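Local coordinates for racemase (Pseudovibrio sp. JE062, PDB 3MKC), which is of unknown function but has the two-domain build of the enolase superfamily, a mandelate racemase-like N-terminal domain and a TIM-barrel-like C-terminal domain, at residues P125-L130 / H327-V332; T143-A147 / G160-L165; L226-E230 / N255-I260. All blocks are in the same frame, centred on the assembly; numbering follows the deposited sequence.

Overall arrangement
Contact 1 is the buried one of the three: it brings the short helix 126-129 against the end of helix 319-331, 197 residues onward, and so closes a long loop within which contacts 2 and 3 both lie, one after the other. Those two are local to the barrel domain, each joining a barrel helix to a segment flanking a strand; contact 2 is intermediate in burial and contact 3 lies nearest the surface. In contact 1 an aromatic cluster, a histidine-backbone bond and one water between carbonyls hold the segments, in contact 2 proline-tyrosine packing and a tyrosine hydroxyl bond. Contact 3 relies most on water, with two bridging molecules. Their centres lie 24 to 33 Å apart, and none touches another.

Contact 1 of 3, residues P125-L130 / H327-V332; sequences PAYQLL and HYQFAV
Segment 125-130 opens with Pro125 in an extended conformation (psi 152°) and then enters a loosely held turn of helix, 126-129; Gln128 N bonds to Pro125 O (3.1 Å) and Leu130 N to Ala126 O (3.2 Å). Segment 327-332 is the end of helix 319-331, with Ala331 N bonded to His327 O at 3.2 Å and Val332 N to Tyr328 O at 2.7 Å. The backbones come closest at Tyr127 and His327, whose CA atoms are 4.7 Å apart.

The His327 side chain (chi1 m) reaches the first turn of the short helix, where its ND1 accepts a hydrogen bond from Tyr127 N at 2.9 Å; Ala126 CB lies 3.3 Å from the same ND1. Tyr127 (chi1 p) places its ring beside those of His327 and Phe330. The three form an aromatic cluster: the Tyr127 ring centroid is 5.9 Å from each of the other two, with planes oblique at 37° and 38°. Ala331, small enough for close approach, sets its CB 3.2 Å from Tyr127 O and 3.7 Å from Leu130 CB. Leu130 CD1 meets Val332 CG2 at 4.1 Å. Beside them a water donates to Leu130 O (2.5 Å) and Ala331 O (3.1 Å), joining the two backbones.

The contact is part of the junction between the N-terminal and barrel parts of the enolase-superfamily fold. Leu129 and Leu130 pack back on helix 102-122, Phe330 rests on Val138 of strand 137-143, and Tyr328 and Val332 touch helix 293-306.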
ATOM      1  N   PRO A 125      12.009   0.157  16.638  1.00 19.45           N
ATOM      2  CA  PRO A 125      10.914  -0.040  15.683  1.00 18.47           C
ATOM      3  C   PRO A 125      11.170   0.741  14.402  1.00 17.57           C
ATOM      4  O   PRO A 125      11.841   1.772  14.420  1.00 17.26           O
ATOM      5  CB  PRO A 125       9.692   0.470  16.442  1.00 19.95           C
ATOM      6  CG  PRO A 125      10.271   1.485  17.381  1.00 23.31           C
ATOM      7  CD  PRO A 125      11.529   0.817  17.863  1.00 19.96           C
ATOM      8  N   ALA A 126      10.628   0.244  13.299  1.00 17.22           N
ATOM      9  CA  ALA A 126      10.813   0.886  12.005  1.00 17.99           C
ATOM     10  C   ALA A 126      10.406   2.358  11.966  1.00 18.30           C
ATOM     11  O   ALA A 126      11.128   3.181  11.410  1.00 18.20           O
ATOM     12  CB  ALA A 126      10.063   0.107  10.930  1.00 17.95           C
ATOM     13  N   TYR A 127       9.260   2.698  12.551  1.00 16.51           N
ATOM     14  CA  TYR A 127       8.805   4.083  12.515  1.00 16.66           C
ATOM     15  C   TYR A 127       9.788   5.071  13.144  1.00 16.42           C
ATOM     16  O   TYR A 127       9.782   6.260  12.806  1.00 16.22           O
ATOM     17  CB  TYR A 127       7.407   4.202  13.150  1.00 17.20           C
ATOM     18  CG  TYR A 127       7.377   4.230  14.661  1.00 17.00           C
ATOM     19  CD1 TYR A 127       7.626   5.408  15.354  1.00 18.20           C
ATOM     20  CD2 TYR A 127       7.111   3.075  15.398  1.00 18.75           C
ATOM     21  CE1 TYR A 127       7.614   5.448  16.737  1.00 17.01           C
ATOM     22  CE2 TYR A 127       7.095   3.102  16.791  1.00 17.20           C
ATOM     23  CZ  TYR A 127       7.348   4.294  17.451  1.00 19.22           C
ATOM     24  OH  TYR A 127       7.325   4.344  18.824  1.00 18.67           O
ATOM     25  N   GLN A 128      10.651   4.598  14.040  1.00 15.04           N
ATOM     26  CA  GLN A 128      11.620   5.500  14.652  1.00 16.78           C
ATOM     27  C   GLN A 128      12.760   5.775  13.679  1.00 16.64           C
ATOM     28  O   GLN A 128      13.326   6.862  13.680  1.00 19.67           O
ATOM     29  CB  GLN A 128      12.152   4.924  15.963  1.00 18.27           C
ATOM     30  CG  GLN A 128      11.058   4.748  17.003  1.00 20.05           C
ATOM     31  CD  GLN A 128      11.595   4.501  18.396  1.00 22.44           C
ATOM     32  OE1 GLN A 128      12.626   3.856  18.571  1.00 20.60           O
ATOM     33  NE2 GLN A 128      10.884   5.002  19.399  1.00 21.94           N
ATOM     34  N   LEU A 129      13.082   4.794  12.840  1.00 17.77           N
ATOM     35  CA  LEU A 129      14.130   4.984  11.842  1.00 19.04           C
ATOM     36  C   LEU A 129      13.604   5.975  10.800  1.00 19.71           C
ATOM     37  O   LEU A 129      14.380   6.660  10.139  1.00 21.76           O
ATOM     38  CB  LEU A 129      14.490   3.659  11.157  1.00 20.14           C
ATOM     39  CG  LEU A 129      15.105   2.563  12.036  1.00 21.64           C
ATOM     40  CD1 LEU A 129      15.441   1.344  11.171  1.00 20.89           C
ATOM     41  CD2 LEU A 129      16.356   3.088  12.724  1.00 21.68           C
ATOM     42  N   LEU A 130      12.283   6.049  10.659  1.00 18.22           N
ATOM     43  CA  LEU A 130      11.674   6.981   9.709  1.00 18.00           C
ATOM     44  C   LEU A 130      11.450   8.370  10.314  1.00 18.56           C
ATOM     45  O   LEU A 130      10.877   9.244   9.663  1.00 18.86           O
ATOM     46  CB  LEU A 130      10.348   6.430   9.182  1.00 16.02           C
ATOM     47  CG  LEU A 130      10.444   5.322   8.128  1.00 17.91           C
ATOM     48  CD1 LEU A 130       9.141   4.547   8.056  1.00 17.10           C
ATOM     49  CD2 LEU A 130      10.792   5.934   6.781  1.00 15.96           C
ATOM     50  N   HIS A 327       3.649   1.454  10.493  1.00 12.98           N
ATOM     51  CA  HIS A 327       4.850   2.220  10.786  1.00 12.41           C
ATOM     52  C   HIS A 327       4.856   3.464   9.919  1.00 12.12           C
ATOM     53  O   HIS A 327       5.265   4.538  10.360  1.00 12.91           O
ATOM     54  CB  HIS A 327       6.092   1.365  10.540  1.00 13.35           C
ATOM     55  CG  HIS A 327       6.346   0.362  11.619  1.00 12.74           C
ATOM     56  ND1 HIS A 327       7.231   0.588  12.651  1.00 13.63           N
ATOM     57  CD2 HIS A 327       5.816  -0.866  11.842  1.00 16.66           C
ATOM     58  CE1 HIS A 327       7.234  -0.455  13.462  1.00 16.16           C
ATOM     59  NE2 HIS A 327       6.384  -1.351  12.993  1.00 14.98           N
ATOM     60  N   TYR A 328       4.390   3.308   8.685  1.00 10.83           N
ATOM     61  CA  TYR A 328       4.296   4.426   7.748  1.00 11.08           C
ATOM     62  C   TYR A 328       3.373   5.517   8.300  1.00 11.02           C
ATOM     63  O   TYR A 328       3.753   6.688   8.393  1.00 11.56           O
ATOM     64  CB  TYR A 328       3.745   3.942   6.400  1.00 12.02           C
ATOM     65  CG  TYR A 328       3.296   5.086   5.513  1.00 10.87           C
ATOM     66  CD1 TYR A 328       4.209   5.782   4.726  1.00 13.19           C
ATOM     67  CD2 TYR A 328       1.973   5.541   5.549  1.00 12.93           C
ATOM     68  CE1 TYR A 328       3.820   6.911   4.002  1.00 12.09           C
ATOM     69  CE2 TYR A 328       1.577   6.667   4.833  1.00 12.28           C
ATOM     70  CZ  TYR A 328       2.507   7.350   4.064  1.00 13.79           C
ATOM     71  OH  TYR A 328       2.140   8.493   3.388  1.00 12.12           O
ATOM     72  N   GLN A 329       2.161   5.132   8.688  1.00 12.05           N
ATOM     73  CA  GLN A 329       1.207   6.119   9.184  1.00 11.46           C
ATOM     74  C   GLN A 329       1.689   6.858  10.422  1.00 11.73           C
ATOM     75  O   GLN A 329       1.384   8.032  10.603  1.00 13.93           O
ATOM     76  CB  GLN A 329      -0.156   5.477   9.464  1.00 13.09           C
ATOM     77  CG  GLN A 329      -1.254   6.505   9.742  1.00 14.38           C
ATOM     78  CD  GLN A 329      -1.662   7.288   8.499  1.00 16.91           C
ATOM     79  OE1 GLN A 329      -0.985   7.250   7.471  1.00 14.16           O
ATOM     80  NE2 GLN A 329      -2.772   8.014   8.596  1.00 15.30           N
ATOM     81  N   PHE A 330       2.444   6.183  11.279  1.00 12.23           N
ATOM     82  CA  PHE A 330       2.945   6.842  12.478  1.00 12.70           C
ATOM     83  C   PHE A 330       4.023   7.889  12.212  1.00 12.18           C
ATOM     84  O   PHE A 330       3.950   9.010  12.720  1.00 12.93           O
ATOM     85  CB  PHE A 330       3.497   5.807  13.463  1.00 12.18           C
ATOM     86  CG  PHE A 330       2.478   5.314  14.450  1.00 16.00           C
ATOM     87  CD1 PHE A 330       2.037   6.144  15.478  1.00 14.48           C
ATOM     88  CD2 PHE A 330       1.936   4.037  14.333  1.00 14.90           C
ATOM     89  CE1 PHE A 330       1.061   5.709  16.381  1.00 16.31           C
ATOM     90  CE2 PHE A 330       0.961   3.595  15.229  1.00 16.51           C
ATOM     91  CZ  PHE A 330       0.524   4.438  16.255  1.00 15.57           C
ATOM     92  N   ALA A 331       5.010   7.535  11.396  1.00 11.92           N
ATOM     93  CA  ALA A 331       6.123   8.444  11.143  1.00 12.22           C
ATOM     94  C   ALA A 331       6.055   9.294   9.880  1.00 11.73           C
ATOM     95  O   ALA A 331       6.626  10.383   9.841  1.00 14.13           O
ATOM     96  CB  ALA A 331       7.417   7.655  11.135  1.00 13.68           C
ATOM     97  N   VAL A 332       5.368   8.794   8.864  1.00 13.12           N
ATOM     98  CA  VAL A 332       5.299   9.476   7.571  1.00 12.60           C
ATOM     99  C   VAL A 332       3.933  10.012   7.166  1.00 12.87           C
ATOM    100  O   VAL A 332       3.837  11.108   6.609  1.00 13.67           O
ATOM    101  CB  VAL A 332       5.779   8.525   6.453  1.00 12.03           C
ATOM    102  CG1 VAL A 332       5.943   9.285   5.143  1.00 12.33           C
ATOM    103  CG2 VAL A 332       7.089   7.860   6.872  1.00 12.20           C
TER
HETATM  104  O   HOH W   1       9.315  10.797   8.380  1.00 32.70           O

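Contact 2 of 3, residues T143-A147 / G160-L165; sequences TLYPA and GYAPLL
Leu144, Pro146, Tyr161 and Leu164 make up the apolar centre, in which an irregular segment lies along one side of a helix. Tyr161, with chi1 near -100° between wells, brings its ring under Pro146 and its hydroxyl to Leu144 O. Pro146 CD lies over the ring face in a CH-pi contact, 3.4 Å from the Tyr161 ring centroid and 12° off the normal. Leu164 (chi1 m, chi2 t) brings CD1 to 3.5 Å from Pro146 N and 3.9 Å from Pro146 CD. Leu144, also m and t, reaches along the helix: its CB is 3.8 Å from Tyr161 CE1, and its CD1 is 3.9 Å from Leu165 CD2.

The backbones converge from Leu144-Leu164 (CA atoms 7.0 Å apart) to Pro146-Gly160 (5.2 Å). There, Pro146 CB is 3.2 Å from Gly160 O, and a CB on residue 160 would be tight against the proline. Segment 160-165 is helical but kinked near Pro163; Leu165 N still bonds to Tyr161 O at 2.9 Å.

At the polar edge Tyr161 OH donates to Leu144 O at 2.6 Å; the hydroxyl is also bonded to Cys179 N of strand 175-179. The contact folds the loop after strand 137-143 against helix 154-170, which leads on to the parallel strand 175-179: a beta-alpha-beta crossover between successive barrel strands, as in TIM-barrel folds.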
ATOM      1  N   THR A 143     -10.884  -1.523   3.764  1.00 18.99           N
ATOM      2  CA  THR A 143     -11.471  -1.759   2.458  1.00 20.85           C
ATOM      3  C   THR A 143     -12.329  -3.012   2.543  1.00 22.88           C
ATOM      4  O   THR A 143     -11.843  -4.080   2.918  1.00 24.17           O
ATOM      5  CB  THR A 143     -10.377  -1.930   1.400  1.00 21.76           C
ATOM      6  OG1 THR A 143      -9.554  -0.756   1.393  1.00 19.78           O
ATOM      7  CG2 THR A 143     -10.989  -2.120   0.023  1.00 21.68           C
ATOM      8  N   LEU A 144     -13.605  -2.865   2.198  1.00 23.33           N
ATOM      9  CA  LEU A 144     -14.568  -3.961   2.268  1.00 25.71           C
ATOM     10  C   LEU A 144     -15.090  -4.426   0.919  1.00 27.58           C
ATOM     11  O   LEU A 144     -15.243  -3.632  -0.010  1.00 27.73           O
ATOM     12  CB  LEU A 144     -15.770  -3.531   3.111  1.00 24.10           C
ATOM     13  CG  LEU A 144     -15.464  -2.889   4.459  1.00 24.27           C
ATOM     14  CD1 LEU A 144     -16.745  -2.356   5.081  1.00 23.38           C
ATOM     15  CD2 LEU A 144     -14.795  -3.911   5.358  1.00 23.96           C
ATOM     16  N   TYR A 145     -15.377  -5.721   0.828  1.00 28.37           N
ATOM     17  CA  TYR A 145     -15.935  -6.306  -0.387  1.00 28.78           C
ATOM     18  C   TYR A 145     -16.509  -7.684  -0.066  1.00 29.64           C
ATOM     19  O   TYR A 145     -15.780  -8.603   0.313  1.00 29.16           O
ATOM     20  CB  TYR A 145     -14.874  -6.438  -1.479  1.00 29.09           C
ATOM     21  CG  TYR A 145     -15.473  -6.637  -2.857  1.00 29.84           C
ATOM     22  CD1 TYR A 145     -16.010  -5.562  -3.567  1.00 30.86           C
ATOM     23  CD2 TYR A 145     -15.509  -7.898  -3.450  1.00 30.81           C
ATOM     24  CE1 TYR A 145     -16.563  -5.737  -4.834  1.00 32.31           C
ATOM     25  CE2 TYR A 145     -16.061  -8.088  -4.717  1.00 31.16           C
ATOM     26  CZ  TYR A 145     -16.585  -7.004  -5.406  1.00 32.34           C
ATOM     27  OH  TYR A 145     -17.113  -7.182  -6.670  1.00 33.64           O
ATOM     28  N   PRO A 146     -17.833  -7.844  -0.206  1.00 31.04           N
ATOM     29  CA  PRO A 146     -18.473  -9.129   0.082  1.00 31.70           C
ATOM     30  C   PRO A 146     -18.187 -10.183  -0.981  1.00 32.81           C
ATOM     31  O   PRO A 146     -17.633  -9.885  -2.041  1.00 33.18           O
ATOM     32  CB  PRO A 146     -19.949  -8.764   0.140  1.00 31.91           C
ATOM     33  CG  PRO A 146     -20.055  -7.699  -0.917  1.00 32.19           C
ATOM     34  CD  PRO A 146     -18.833  -6.842  -0.619  1.00 31.27           C
ATOM     35  N   ALA A 147     -18.559 -11.422  -0.678  1.00 32.89           N
ATOM     36  CA  ALA A 147     -18.375 -12.522  -1.611  1.00 33.00           C
ATOM     37  C   ALA A 147     -19.611 -12.507  -2.499  1.00 33.20           C
ATOM     38  O   ALA A 147     -20.596 -13.187  -2.210  1.00 34.61           O
ATOM     39  CB  ALA A 147     -18.284 -13.835  -0.858  1.00 32.65           C
ATOM     40  N   GLY A 160     -24.954  -7.931   0.230  1.00 32.14           N
ATOM     41  CA  GLY A 160     -23.643  -8.434   0.603  1.00 30.51           C
ATOM     42  C   GLY A 160     -22.812  -7.467   1.430  1.00 30.30           C
ATOM     43  O   GLY A 160     -22.072  -7.875   2.330  1.00 30.37           O
ATOM     44  N   TYR A 161     -22.919  -6.179   1.129  1.00 29.51           N
ATOM     45  CA  TYR A 161     -22.160  -5.178   1.863  1.00 27.83           C
ATOM     46  C   TYR A 161     -22.743  -4.880   3.243  1.00 27.05           C
ATOM     47  O   TYR A 161     -22.005  -4.664   4.203  1.00 26.08           O
ATOM     48  CB  TYR A 161     -22.083  -3.880   1.049  1.00 27.46           C
ATOM     49  CG  TYR A 161     -20.777  -3.701   0.311  1.00 25.33           C
ATOM     50  CD1 TYR A 161     -19.604  -3.383   0.998  1.00 26.73           C
ATOM     51  CD2 TYR A 161     -20.705  -3.876  -1.069  1.00 25.93           C
ATOM     52  CE1 TYR A 161     -18.385  -3.248   0.327  1.00 25.07           C
ATOM     53  CE2 TYR A 161     -19.496  -3.743  -1.750  1.00 25.69           C
ATOM     54  CZ  TYR A 161     -18.342  -3.431  -1.044  1.00 26.09           C
ATOM     55  OH  TYR A 161     -17.143  -3.318  -1.713  1.00 24.91           O
ATOM     56  N   ALA A 162     -24.069  -4.882   3.334  1.00 28.36           N
ATOM     57  CA  ALA A 162     -24.765  -4.577   4.583  1.00 28.45           C
ATOM     58  C   ALA A 162     -24.138  -5.130   5.863  1.00 28.29           C
ATOM     59  O   ALA A 162     -23.810  -4.368   6.774  1.00 29.16           O
ATOM     60  CB  ALA A 162     -26.233  -5.016   4.481  1.00 30.08           C
ATOM     61  N   PRO A 163     -23.962  -6.458   5.958  1.00 28.63           N
ATOM     62  CA  PRO A 163     -23.369  -7.018   7.174  1.00 27.97           C
ATOM     63  C   PRO A 163     -21.938  -6.561   7.439  1.00 27.35           C
ATOM     64  O   PRO A 163     -21.515  -6.466   8.594  1.00 25.59           O
ATOM     65  CB  PRO A 163     -23.483  -8.528   6.952  1.00 28.93           C
ATOM     66  CG  PRO A 163     -23.387  -8.654   5.475  1.00 29.37           C
ATOM     67  CD  PRO A 163     -24.266  -7.525   4.989  1.00 29.21           C
ATOM     68  N   LEU A 164     -21.192  -6.283   6.373  1.00 26.93           N
ATOM     69  CA  LEU A 164     -19.818  -5.817   6.528  1.00 26.26           C
ATOM     70  C   LEU A 164     -19.839  -4.409   7.099  1.00 25.20           C
ATOM     71  O   LEU A 164     -19.057  -4.075   7.988  1.00 26.71           O
ATOM     72  CB  LEU A 164     -19.086  -5.824   5.182  1.00 26.72           C
ATOM     73  CG  LEU A 164     -18.800  -7.200   4.572  1.00 27.85           C
ATOM     74  CD1 LEU A 164     -18.117  -7.049   3.224  1.00 25.21           C
ATOM     75  CD2 LEU A 164     -17.924  -7.998   5.520  1.00 27.31           C
ATOM     76  N   LEU A 165     -20.748  -3.583   6.589  1.00 25.19           N
ATOM     77  CA  LEU A 165     -20.869  -2.209   7.060  1.00 24.96           C
ATOM     78  C   LEU A 165     -21.352  -2.167   8.512  1.00 25.25           C
ATOM     79  O   LEU A 165     -20.854  -1.372   9.316  1.00 24.49           O
ATOM     80  CB  LEU A 165     -21.836  -1.427   6.157  1.00 23.76           C
ATOM     81  CG  LEU A 165     -21.414  -1.263   4.692  1.00 24.43           C
ATOM     82  CD1 LEU A 165     -22.502  -0.524   3.917  1.00 25.27           C
ATOM     83  CD2 LEU A 165     -20.103  -0.494   4.621  1.00 23.67           C
TER

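Contact 3 of 3, residues L226-E230 / N255-I260; sequences LNSIE and NTRSRI
Within the TIM-barrel-like domain, the end of helix 219-228 packs against the loop that leads from helix 246-255 to strand 261-262. The CA atoms of Asn227 and Thr256 are 5.9 Å apart, those of Leu226 and Ser258 6.8 Å. Apolar packing joins Leu226 (chi1 m, chi2 t) to Ile260, CD1 to CD1 at 3.9 Å; Leu226 also touches Ala237 of strand 236-238. In a van der Waals approach, Leu226 CB lies 3.8 Å from Ser258 OG.

One direct hydrogen bond crosses, Asn227 ND2 to Asn255 O at 3.2 Å. Thr256 OG1 bonds to Leu252 O in the preceding helix and weakly accepts from Ser258 N (3.4 Å). Glu230 OE1 and Arg257 NE, 4.2 Å apart, attract as opposite charges without forming a salt bridge.

Two waters bridge the segments. One donates to Leu226 O (2.9 Å) and is hydrogen-bonded to Ser258 OG (2.6 Å). A second donates to Asn227 OD1 (2.7 Å) and Glu230 OE1 (2.9 Å), and accepts from Arg257 N at 2.8 Å.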
ATOM      1  N   LEU A 226     -20.335  12.260  -9.801  1.00 16.73           N
ATOM      2  CA  LEU A 226     -19.820  12.756  -8.531  1.00 15.72           C
ATOM      3  C   LEU A 226     -20.559  13.994  -8.041  1.00 15.52           C
ATOM      4  O   LEU A 226     -20.778  14.161  -6.842  1.00 15.96           O
ATOM      5  CB  LEU A 226     -18.319  13.036  -8.640  1.00 15.28           C
ATOM      6  CG  LEU A 226     -17.452  11.806  -8.936  1.00 14.51           C
ATOM      7  CD1 LEU A 226     -15.984  12.215  -8.906  1.00 15.16           C
ATOM      8  CD2 LEU A 226     -17.712  10.710  -7.895  1.00 14.12           C
ATOM      9  N   ASN A 227     -20.961  14.863  -8.960  1.00 16.19           N
ATOM     10  CA  ASN A 227     -21.680  16.056  -8.551  1.00 17.74           C
ATOM     11  C   ASN A 227     -23.060  15.733  -7.989  1.00 18.94           C
ATOM     12  O   ASN A 227     -23.534  16.414  -7.086  1.00 21.81           O
ATOM     13  CB  ASN A 227     -21.801  17.044  -9.718  1.00 16.06           C
ATOM     14  CG  ASN A 227     -20.499  17.767  -9.994  1.00 17.81           C
ATOM     15  OD1 ASN A 227     -19.683  17.946  -9.093  1.00 19.16           O
ATOM     16  ND2 ASN A 227     -20.305  18.203 -11.235  1.00 17.24           N
ATOM     17  N   SER A 228     -23.689  14.679  -8.493  1.00 20.26           N
ATOM     18  CA  SER A 228     -25.029  14.315  -8.026  1.00 21.31           C
ATOM     19  C   SER A 228     -25.061  13.631  -6.661  1.00 22.95           C
ATOM     20  O   SER A 228     -26.126  13.501  -6.055  1.00 22.30           O
ATOM     21  CB  SER A 228     -25.723  13.419  -9.057  1.00 21.34           C
ATOM     22  OG  SER A 228     -25.166  12.118  -9.064  1.00 21.70           O
ATOM     23  N   ILE A 229     -23.906  13.187  -6.173  1.00 21.92           N
ATOM     24  CA  ILE A 229     -23.864  12.525  -4.872  1.00 23.47           C
ATOM     25  C   ILE A 229     -23.046  13.315  -3.860  1.00 22.99           C
ATOM     26  O   ILE A 229     -22.497  12.758  -2.910  1.00 23.30           O
ATOM     27  CB  ILE A 229     -23.296  11.098  -4.978  1.00 22.24           C
ATOM     28  CG1 ILE A 229     -21.866  11.136  -5.525  1.00 22.65           C
ATOM     29  CG2 ILE A 229     -24.202  10.248  -5.867  1.00 21.30           C
ATOM     30  CD1 ILE A 229     -21.219   9.771  -5.596  1.00 21.31           C
ATOM     31  N   GLU A 230     -22.981  14.623  -4.070  1.00 23.96           N
ATOM     32  CA  GLU A 230     -22.250  15.506  -3.183  1.00 24.90           C
ATOM     33  C   GLU A 230     -22.831  15.413  -1.769  1.00 25.26           C
ATOM     34  O   GLU A 230     -22.101  15.466  -0.781  1.00 25.49           O
ATOM     35  CB  GLU A 230     -22.340  16.944  -3.711  1.00 28.04           C
ATOM     36  CG  GLU A 230     -21.327  17.900  -3.107  1.00 30.71           C
ATOM     37  CD  GLU A 230     -21.343  19.272  -3.757  1.00 31.22           C
ATOM     38  OE1 GLU A 230     -20.977  19.381  -4.948  1.00 31.62           O
ATOM     39  OE2 GLU A 230     -21.719  20.247  -3.072  1.00 31.80           O
ATOM     40  N   ASN A 255     -13.842  20.363 -11.992  1.00 15.00           N
ATOM     41  CA  ASN A 255     -15.288  20.421 -12.165  1.00 15.30           C
ATOM     42  C   ASN A 255     -16.187  19.711 -11.149  1.00 16.63           C
ATOM     43  O   ASN A 255     -17.387  19.588 -11.370  1.00 18.54           O
ATOM     44  CB  ASN A 255     -15.600  19.958 -13.589  1.00 14.21           C
ATOM     45  CG  ASN A 255     -14.957  20.865 -14.640  1.00 18.24           C
ATOM     46  OD1 ASN A 255     -15.438  21.965 -14.896  1.00 19.00           O
ATOM     47  ND2 ASN A 255     -13.847  20.416 -15.229  1.00 15.62           N
ATOM     48  N   THR A 256     -15.611  19.249 -10.041  1.00 15.69           N
ATOM     49  CA  THR A 256     -16.393  18.592  -8.999  1.00 14.73           C
ATOM     50  C   THR A 256     -15.818  19.024  -7.655  1.00 14.98           C
ATOM     51  O   THR A 256     -14.756  19.645  -7.606  1.00 14.80           O
ATOM     52  CB  THR A 256     -16.298  17.049  -9.072  1.00 15.93           C
ATOM     53  OG1 THR A 256     -15.021  16.631  -8.580  1.00 16.24           O
ATOM     54  CG2 THR A 256     -16.467  16.557 -10.503  1.00 16.09           C
ATOM     55  N   ARG A 257     -16.516  18.695  -6.570  1.00 15.17           N
ATOM     56  CA  ARG A 257     -16.044  19.035  -5.232  1.00 14.84           C
ATOM     57  C   ARG A 257     -15.647  17.775  -4.452  1.00 13.89           C
ATOM     58  O   ARG A 257     -15.531  17.796  -3.228  1.00 15.99           O
ATOM     59  CB  ARG A 257     -17.123  19.812  -4.470  1.00 18.94           C
ATOM     60  CG  ARG A 257     -17.584  21.065  -5.207  1.00 23.94           C
ATOM     61  CD  ARG A 257     -18.376  22.008  -4.309  1.00 29.78           C
ATOM     62  NE  ARG A 257     -18.967  23.096  -5.080  1.00 32.96           N
ATOM     63  CZ  ARG A 257     -19.576  24.154  -4.553  1.00 36.03           C
ATOM     64  NH1 ARG A 257     -19.674  24.282  -3.235  1.00 35.49           N
ATOM     65  NH2 ARG A 257     -20.103  25.077  -5.348  1.00 36.73           N
ATOM     66  N   SER A 258     -15.444  16.678  -5.172  1.00 13.28           N
ATOM     67  CA  SER A 258     -15.048  15.418  -4.551  1.00 13.63           C
ATOM     68  C   SER A 258     -13.535  15.360  -4.438  1.00 11.95           C
ATOM     69  O   SER A 258     -12.830  16.090  -5.140  1.00 12.60           O
ATOM     70  CB  SER A 258     -15.483  14.217  -5.412  1.00 15.68           C
ATOM     71  OG  SER A 258     -16.866  13.940  -5.303  1.00 19.14           O
ATOM     72  N   ARG A 259     -13.037  14.507  -3.548  1.00 12.94           N
ATOM     73  CA  ARG A 259     -11.595  14.312  -3.458  1.00 12.13           C
ATOM     74  C   ARG A 259     -11.317  13.328  -4.587  1.00 12.99           C
ATOM     75  O   ARG A 259     -12.017  12.320  -4.723  1.00 13.21           O
ATOM     76  CB  ARG A 259     -11.176  13.659  -2.141  1.00 11.43           C
ATOM     77  CG  ARG A 259     -11.069  14.581  -0.935  1.00 12.01           C
ATOM     78  CD  ARG A 259     -10.170  13.906   0.105  1.00 10.35           C
ATOM     79  NE  ARG A 259     -10.024  14.664   1.339  1.00 12.77           N
ATOM     80  CZ  ARG A 259     -10.940  14.727   2.298  1.00 11.51           C
ATOM     81  NH1 ARG A 259     -12.087  14.075   2.175  1.00 12.69           N
ATOM     82  NH2 ARG A 259     -10.697  15.427   3.396  1.00 14.25           N
ATOM     83  N   ILE A 260     -10.323  13.623  -5.412  1.00 11.43           N
ATOM     84  CA  ILE A 260      -9.977  12.734  -6.516  1.00 10.65           C
ATOM     85  C   ILE A 260      -8.649  12.071  -6.187  1.00  8.70           C
ATOM     86  O   ILE A 260      -7.688  12.750  -5.845  1.00 10.92           O
ATOM     87  CB  ILE A 260      -9.841  13.525  -7.836  1.00  9.31           C
ATOM     88  CG1 ILE A 260     -11.134  14.297  -8.106  1.00 10.53           C
ATOM     89  CG2 ILE A 260      -9.538  12.586  -8.990  1.00 10.80           C
ATOM     90  CD1 ILE A 260     -12.364  13.413  -8.206  1.00 12.90           C
TER
HETATM   91  O   HOH W   2     -18.857  15.570  -5.169  1.00 30.62           O
HETATM   92  O   HOH W   3     -19.194  17.729  -6.449  1.00 20.61           O